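Side-chain contacts in putative short-chain dehydrogenase/reductase (Corynebacterium glutamicum, PDB 3E9N), which is of unproven function but probably reduces a carbonyl substrate, possibly acetoacetyl-CoA, with a nicotinamide cofactor: residues A97-H100 with A101-L105; D158-R161 with K162-A165. All blocks are in the same frame, centred on the assembly; numbering follows the deposited sequence.

Contact 1: A97-H100 with A101-L105; sequences AEWH and AHLDL
Near the start of helix 95-124, the long helix that precedes strand 127-131 in this Rossmann-type fold, W99 and L103 meet one turn apart and show how i,i+4 spacing builds a helix face. Their side chains run side by side in the same direction, and the branch that touches is CD1 of L103, which comes to the edge of the indole, near its plane, with 3.7 Å between it and CE3 of W99. Both first torsions set CG beside the backbone N (chi1 -83° for W99), which keeps the two side chains aligned. Beneath them the L103 N to W99 O hydrogen bond measures 3.0 Å.

The hydrogen bond from H102 N to E98 O is almost straight, 3.0 Å long with an N-H...O angle of 175°. That same carbonyl oxygen also lies in the plane of the H102 imidazole at its edge, 3.9 Å from CD2 of H102. On another side of the helix D104 N binds H100 O at 2.9 Å. With CG beside its backbone N (chi1 -85°), D104 lays its carboxylate close against this carbonyl without bonding it, a tight fit in which OD1 of D104 and O of H100, both acceptors, are 3.3 Å apart.

W99 also packs on T144, I145 and A148 of helix 144-164 and on A111 of the second subunit, while L103 meets I108 of that subunit. H100 and D104 pack reciprocally on D104 and H100 of the second subunit, an arrangement typical of the SDR interface in which the long helices flanking the central parallel sheet pair between subunits.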
ATOM      1  N   ALA A  97      26.556 -12.231  -0.246  1.00 41.83           N
ATOM      2  CA  ALA A  97      26.677 -12.492  -1.657  1.00 41.90           C
ATOM      3  C   ALA A  97      25.279 -12.654  -2.286  1.00 41.05           C
ATOM      4  O   ALA A  97      25.021 -12.164  -3.368  1.00 40.74           O
ATOM      5  CB  ALA A  97      27.603 -13.750  -1.924  1.00 41.60           C
ATOM      6  N   GLU A  98      24.385 -13.319  -1.576  1.00 40.91           N
ATOM      7  CA  GLU A  98      22.981 -13.395  -1.959  1.00 42.11           C
ATOM      8  C   GLU A  98      22.274 -12.006  -2.109  1.00 41.91           C
ATOM      9  O   GLU A  98      21.678 -11.742  -3.132  1.00 42.32           O
ATOM     10  CB  GLU A  98      22.270 -14.238  -0.938  1.00 42.60           C
ATOM     11  CG  GLU A  98      21.239 -15.215  -1.507  1.00 49.44           C
ATOM     12  CD  GLU A  98      20.769 -16.187  -0.409  1.00 57.06           C
ATOM     13  OE1 GLU A  98      21.604 -17.033   0.043  1.00 61.68           O
ATOM     14  OE2 GLU A  98      19.597 -16.084   0.035  1.00 58.41           O
ATOM     15  N   TRP A  99      22.365 -11.114  -1.113  1.00 40.91           N
ATOM     16  CA  TRP A  99      21.926  -9.724  -1.278  1.00 40.57           C
ATOM     17  C   TRP A  99      22.427  -9.045  -2.551  1.00 40.55           C
ATOM     18  O   TRP A  99      21.651  -8.380  -3.255  1.00 40.18           O
ATOM     19  CB  TRP A  99      22.377  -8.855  -0.100  1.00 39.24           C
ATOM     20  CG  TRP A  99      21.460  -8.951   1.040  1.00 38.51           C
ATOM     21  CD1 TRP A  99      21.651  -9.648   2.202  1.00 35.77           C
ATOM     22  CD2 TRP A  99      20.177  -8.332   1.145  1.00 38.21           C
ATOM     23  NE1 TRP A  99      20.564  -9.487   3.030  1.00 37.51           N
ATOM     24  CE2 TRP A  99      19.652  -8.670   2.413  1.00 39.11           C
ATOM     25  CE3 TRP A  99      19.445  -7.488   0.314  1.00 37.99           C
ATOM     26  CZ2 TRP A  99      18.406  -8.227   2.850  1.00 38.80           C
ATOM     27  CZ3 TRP A  99      18.192  -7.059   0.753  1.00 40.85           C
ATOM     28  CH2 TRP A  99      17.695  -7.427   2.011  1.00 39.04           C
ATOM     29  N   HIS A 100      23.724  -9.143  -2.792  1.00 40.28           N
ATOM     30  CA  HIS A 100      24.312  -8.479  -3.954  1.00 41.64           C
ATOM     31  C   HIS A 100      23.772  -9.093  -5.247  1.00 41.78           C
ATOM     32  O   HIS A 100      23.386  -8.396  -6.173  1.00 42.62           O
ATOM     33  CB  HIS A 100      25.842  -8.571  -3.945  1.00 40.83           C
ATOM     34  CG  HIS A 100      26.491  -7.691  -2.931  1.00 42.72           C
ATOM     35  ND1 HIS A 100      26.370  -6.313  -2.946  1.00 43.20           N
ATOM     36  CD2 HIS A 100      27.288  -7.988  -1.872  1.00 43.37           C
ATOM     37  CE1 HIS A 100      27.056  -5.801  -1.938  1.00 41.56           C
ATOM     38  NE2 HIS A 100      27.621  -6.795  -1.270  1.00 42.24           N
ATOM     39  N   ALA A 101      23.706 -10.409  -5.293  1.00 41.79           N
ATOM     40  CA  ALA A 101      23.205 -11.074  -6.493  1.00 41.80           C
ATOM     41  C   ALA A 101      21.758 -10.629  -6.826  1.00 41.88           C
ATOM     42  O   ALA A 101      21.439 -10.224  -7.952  1.00 42.39           O
ATOM     43  CB  ALA A 101      23.282 -12.587  -6.306  1.00 41.03           C
ATOM     44  N   HIS A 102      20.868 -10.741  -5.850  1.00 41.86           N
ATOM     45  CA  HIS A 102      19.497 -10.317  -6.050  1.00 41.82           C
ATOM     46  C   HIS A 102      19.299  -8.843  -6.395  1.00 40.53           C
ATOM     47  O   HIS A 102      18.590  -8.540  -7.360  1.00 39.92           O
ATOM     48  CB  HIS A 102      18.675 -10.630  -4.833  1.00 42.26           C
ATOM     49  CG  HIS A 102      17.990 -11.934  -4.914  1.00 46.66           C
ATOM     50  ND1 HIS A 102      16.766 -12.090  -5.542  1.00 49.68           N
ATOM     51  CD2 HIS A 102      18.338 -13.153  -4.435  1.00 49.58           C
ATOM     52  CE1 HIS A 102      16.394 -13.357  -5.444  1.00 50.26           C
ATOM     53  NE2 HIS A 102      17.327 -14.022  -4.772  1.00 49.76           N
ATOM     54  N   LEU A 103      19.867  -7.941  -5.591  1.00 39.73           N
ATOM     55  CA  LEU A 103      19.685  -6.518  -5.823  1.00 39.40           C
ATOM     56  C   LEU A 103      20.309  -6.138  -7.123  1.00 39.23           C
ATOM     57  O   LEU A 103      19.769  -5.283  -7.819  1.00 40.81           O
ATOM     58  CB  LEU A 103      20.310  -5.662  -4.724  1.00 39.05           C
ATOM     59  CG  LEU A 103      19.527  -5.789  -3.432  1.00 41.80           C
ATOM     60  CD1 LEU A 103      20.153  -4.952  -2.305  1.00 44.64           C
ATOM     61  CD2 LEU A 103      18.093  -5.381  -3.687  1.00 42.57           C
ATOM     62  N   ASP A 104      21.475  -6.695  -7.442  1.00 38.60           N
ATOM     63  CA  ASP A 104      22.141  -6.343  -8.708  1.00 38.82           C
ATOM     64  C   ASP A 104      21.182  -6.677  -9.862  1.00 37.42           C
ATOM     65  O   ASP A 104      20.826  -5.846 -10.692  1.00 36.22           O
ATOM     66  CB  ASP A 104      23.431  -7.154  -8.915  1.00 39.08           C
ATOM     67  CG  ASP A 104      24.632  -6.540  -8.229  1.00 44.00           C
ATOM     68  OD1 ASP A 104      25.701  -7.197  -8.197  1.00 47.75           O
ATOM     69  OD2 ASP A 104      24.511  -5.407  -7.700  1.00 50.66           O
ATOM     70  N   LEU A 105      20.741  -7.914  -9.872  1.00 36.92           N
ATOM     71  CA  LEU A 105      19.989  -8.390 -10.994  1.00 37.35           C
ATOM     72  C   LEU A 105      18.546  -7.878 -11.035  1.00 36.83           C
ATOM     73  O   LEU A 105      18.079  -7.558 -12.108  1.00 35.83           O
ATOM     74  CB  LEU A 105      20.021  -9.904 -11.026  1.00 37.39           C
ATOM     75  CG  LEU A 105      19.393 -10.519 -12.264  1.00 40.66           C
ATOM     76  CD1 LEU A 105      20.109 -10.009 -13.502  1.00 41.52           C
ATOM     77  CD2 LEU A 105      19.510 -12.052 -12.141  1.00 43.81           C
TER

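Contact 2: D158-R161 with K162-A165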
ATOM      1  N   ASP A 158       7.826   3.164 -10.018  1.00 32.82           N
ATOM      2  CA  ASP A 158       6.981   4.336  -9.764  1.00 32.19           C
ATOM      3  C   ASP A 158       7.697   5.665  -9.878  1.00 31.88           C
ATOM      4  O   ASP A 158       7.102   6.630 -10.336  1.00 31.88           O
ATOM      5  CB  ASP A 158       6.255   4.231  -8.384  1.00 32.34           C
ATOM      6  CG  ASP A 158       5.228   3.057  -8.332  1.00 33.52           C
ATOM      7  OD1 ASP A 158       4.750   2.634  -9.416  1.00 37.59           O
ATOM      8  OD2 ASP A 158       4.915   2.517  -7.235  1.00 34.03           O
ATOM      9  N   ALA A 159       8.945   5.754  -9.428  1.00 31.99           N
ATOM     10  CA  ALA A 159       9.643   7.073  -9.454  1.00 32.03           C
ATOM     11  C   ALA A 159      10.161   7.371 -10.870  1.00 32.06           C
ATOM     12  O   ALA A 159      10.212   8.529 -11.317  1.00 31.98           O
ATOM     13  CB  ALA A 159      10.771   7.119  -8.495  1.00 30.66           C
ATOM     14  N   PHE A 160      10.537   6.301 -11.551  1.00 31.68           N
ATOM     15  CA  PHE A 160      10.948   6.351 -12.940  1.00 32.03           C
ATOM     16  C   PHE A 160       9.781   6.837 -13.811  1.00 33.54           C
ATOM     17  O   PHE A 160       9.934   7.771 -14.636  1.00 33.52           O
ATOM     18  CB  PHE A 160      11.406   4.950 -13.381  1.00 30.07           C
ATOM     19  CG  PHE A 160      12.009   4.919 -14.746  1.00 29.91           C
ATOM     20  CD1 PHE A 160      13.211   5.553 -14.993  1.00 30.17           C
ATOM     21  CD2 PHE A 160      11.368   4.265 -15.794  1.00 28.50           C
ATOM     22  CE1 PHE A 160      13.766   5.528 -16.274  1.00 34.26           C
ATOM     23  CE2 PHE A 160      11.926   4.228 -17.077  1.00 32.74           C
ATOM     24  CZ  PHE A 160      13.121   4.846 -17.326  1.00 31.14           C
ATOM     25  N   ARG A 161       8.627   6.184 -13.642  1.00 34.64           N
ATOM     26  CA  ARG A 161       7.388   6.615 -14.301  1.00 36.69           C
ATOM     27  C   ARG A 161       7.156   8.099 -14.154  1.00 37.13           C
ATOM     28  O   ARG A 161       6.895   8.759 -15.148  1.00 37.37           O
ATOM     29  CB  ARG A 161       6.151   5.820 -13.808  1.00 36.82           C
ATOM     30  CG  ARG A 161       4.820   6.287 -14.423  1.00 35.69           C
ATOM     31  CD  ARG A 161       3.642   5.534 -13.884  1.00 29.96           C
ATOM     32  NE  ARG A 161       3.814   4.095 -14.059  1.00 33.01           N
ATOM     33  CZ  ARG A 161       4.075   3.266 -13.051  1.00 32.96           C
ATOM     34  NH1 ARG A 161       4.174   3.759 -11.802  1.00 27.65           N
ATOM     35  NH2 ARG A 161       4.190   1.955 -13.275  1.00 31.08           N
ATOM     36  N   LYS A 162       7.286   8.626 -12.936  1.00 39.15           N
ATOM     37  CA  LYS A 162       7.042  10.066 -12.699  1.00 41.76           C
ATOM     38  C   LYS A 162       8.120  10.911 -13.336  1.00 41.93           C
ATOM     39  O   LYS A 162       7.833  11.980 -13.859  1.00 42.77           O
ATOM     40  CB  LYS A 162       6.997  10.430 -11.205  1.00 43.19           C
ATOM     41  CG  LYS A 162       5.949   9.705 -10.335  1.00 46.49           C
ATOM     42  CD  LYS A 162       6.320   9.822  -8.807  1.00 54.72           C
ATOM     43  CE  LYS A 162       7.648   9.037  -8.463  1.00 60.00           C
ATOM     44  NZ  LYS A 162       7.922   8.683  -6.995  1.00 61.36           N
ATOM     45  N   GLU A 163       9.367  10.458 -13.269  1.00 41.79           N
ATOM     46  CA  GLU A 163      10.434  11.145 -13.964  1.00 41.75           C
ATOM     47  C   GLU A 163      10.212  11.227 -15.483  1.00 41.74           C
ATOM     48  O   GLU A 163      10.602  12.203 -16.103  1.00 40.34           O
ATOM     49  CB  GLU A 163      11.771  10.468 -13.695  1.00 42.37           C
ATOM     50  CG  GLU A 163      12.520  10.991 -12.488  1.00 44.28           C
ATOM     51  CD  GLU A 163      13.890  10.344 -12.328  1.00 49.48           C
ATOM     52  OE1 GLU A 163      14.195   9.367 -13.051  1.00 50.69           O
ATOM     53  OE2 GLU A 163      14.679  10.801 -11.465  1.00 53.48           O
ATOM     54  N   GLU A 164       9.610  10.201 -16.096  1.00 41.55           N
ATOM     55  CA  GLU A 164       9.630  10.146 -17.562  1.00 41.45           C
ATOM     56  C   GLU A 164       8.302  10.328 -18.282  1.00 42.11           C
ATOM     57  O   GLU A 164       8.294  10.314 -19.518  1.00 42.58           O
ATOM     58  CB  GLU A 164      10.299   8.860 -18.039  1.00 40.97           C
ATOM     59  CG  GLU A 164      11.767   8.773 -17.610  1.00 41.31           C
ATOM     60  CD  GLU A 164      12.608   9.861 -18.254  1.00 42.73           C
ATOM     61  OE1 GLU A 164      12.279  10.290 -19.390  1.00 43.68           O
ATOM     62  OE2 GLU A 164      13.596  10.291 -17.631  1.00 42.38           O
ATOM     63  N   ALA A 165       7.188  10.477 -17.548  1.00 42.06           N
ATOM     64  CA  ALA A 165       5.856  10.595 -18.205  1.00 41.99           C
ATOM     65  C   ALA A 165       5.808  11.692 -19.271  1.00 41.89           C
ATOM     66  O   ALA A 165       5.325  11.456 -20.384  1.00 41.75           O
ATOM     67  CB  ALA A 165       4.740  10.800 -17.179  1.00 41.36           C
TER
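Three i to i+4 backbone hydrogen bonds carry the helix from D158 to E164, and toward its C-terminal part E164 N is shared between F160 O at 2.9 Å and R161 O at 3.2 Å, with a weak bond from A165 N to R161 O beyond. The second acceptor of E164 N is approached from well above its carbonyl plane.

F160 and E164 make the principal side-chain contact. CG of E164 lies over one face of the phenyl ring, offset toward its rim, in a CH-pi contact of 4.3 Å to the ring centroid. With CG of F160 anti to the backbone N (chi1 -173°), the phenyl ring is carried out from the helix, and E164, its CG beside the backbone N (chi1 -63°), leans back over the ring face before its chain bends at chi2. The two oxygens of E164 have separate partners, OE1 in a hydrogen bond with N167 ND2 and OE2 in a salt bridge with R122 of helix 95-124.

In the Rossmann-type architecture of the SDR family this is the C-terminal part of the helix that leads into strand 170-176, and F160 faces inward, against L118 of helix 95-124 and V128 and Y130 of strand 127-131. On a different side of the helix, R161 reaches back one turn. NH1 of R161 makes a hydrogen-bonded salt bridge to OD1 of D158, 2.7 Å long, on the anti side and somewhat out of the carboxylate plane, while that oxygen lies within 2° of the guanidinium plane. NE of R161 holds V171 O at the start of the next strand, and OD2 of D158 forms a second salt bridge, with NE of R154.

Contact 1 comes first along the chain, near the beginning of helix 95-124, and contact 2 follows at the far end of helix 144-164, with strand 127-131 lying between the two helices in sequence. Their centres are 24 Å apart and their nearest atoms about 14 Å, so the contacts do not touch. They are nevertheless joined through the packing of the two helices: 97-105 rests on the first turns of helix 144-164, whereas 158-165 rests on the later turns of helix 95-124. Both also reach the second subunit, so the helix pair that packs against one face of the parallel sheet supplies part of the subunit interface at both sites.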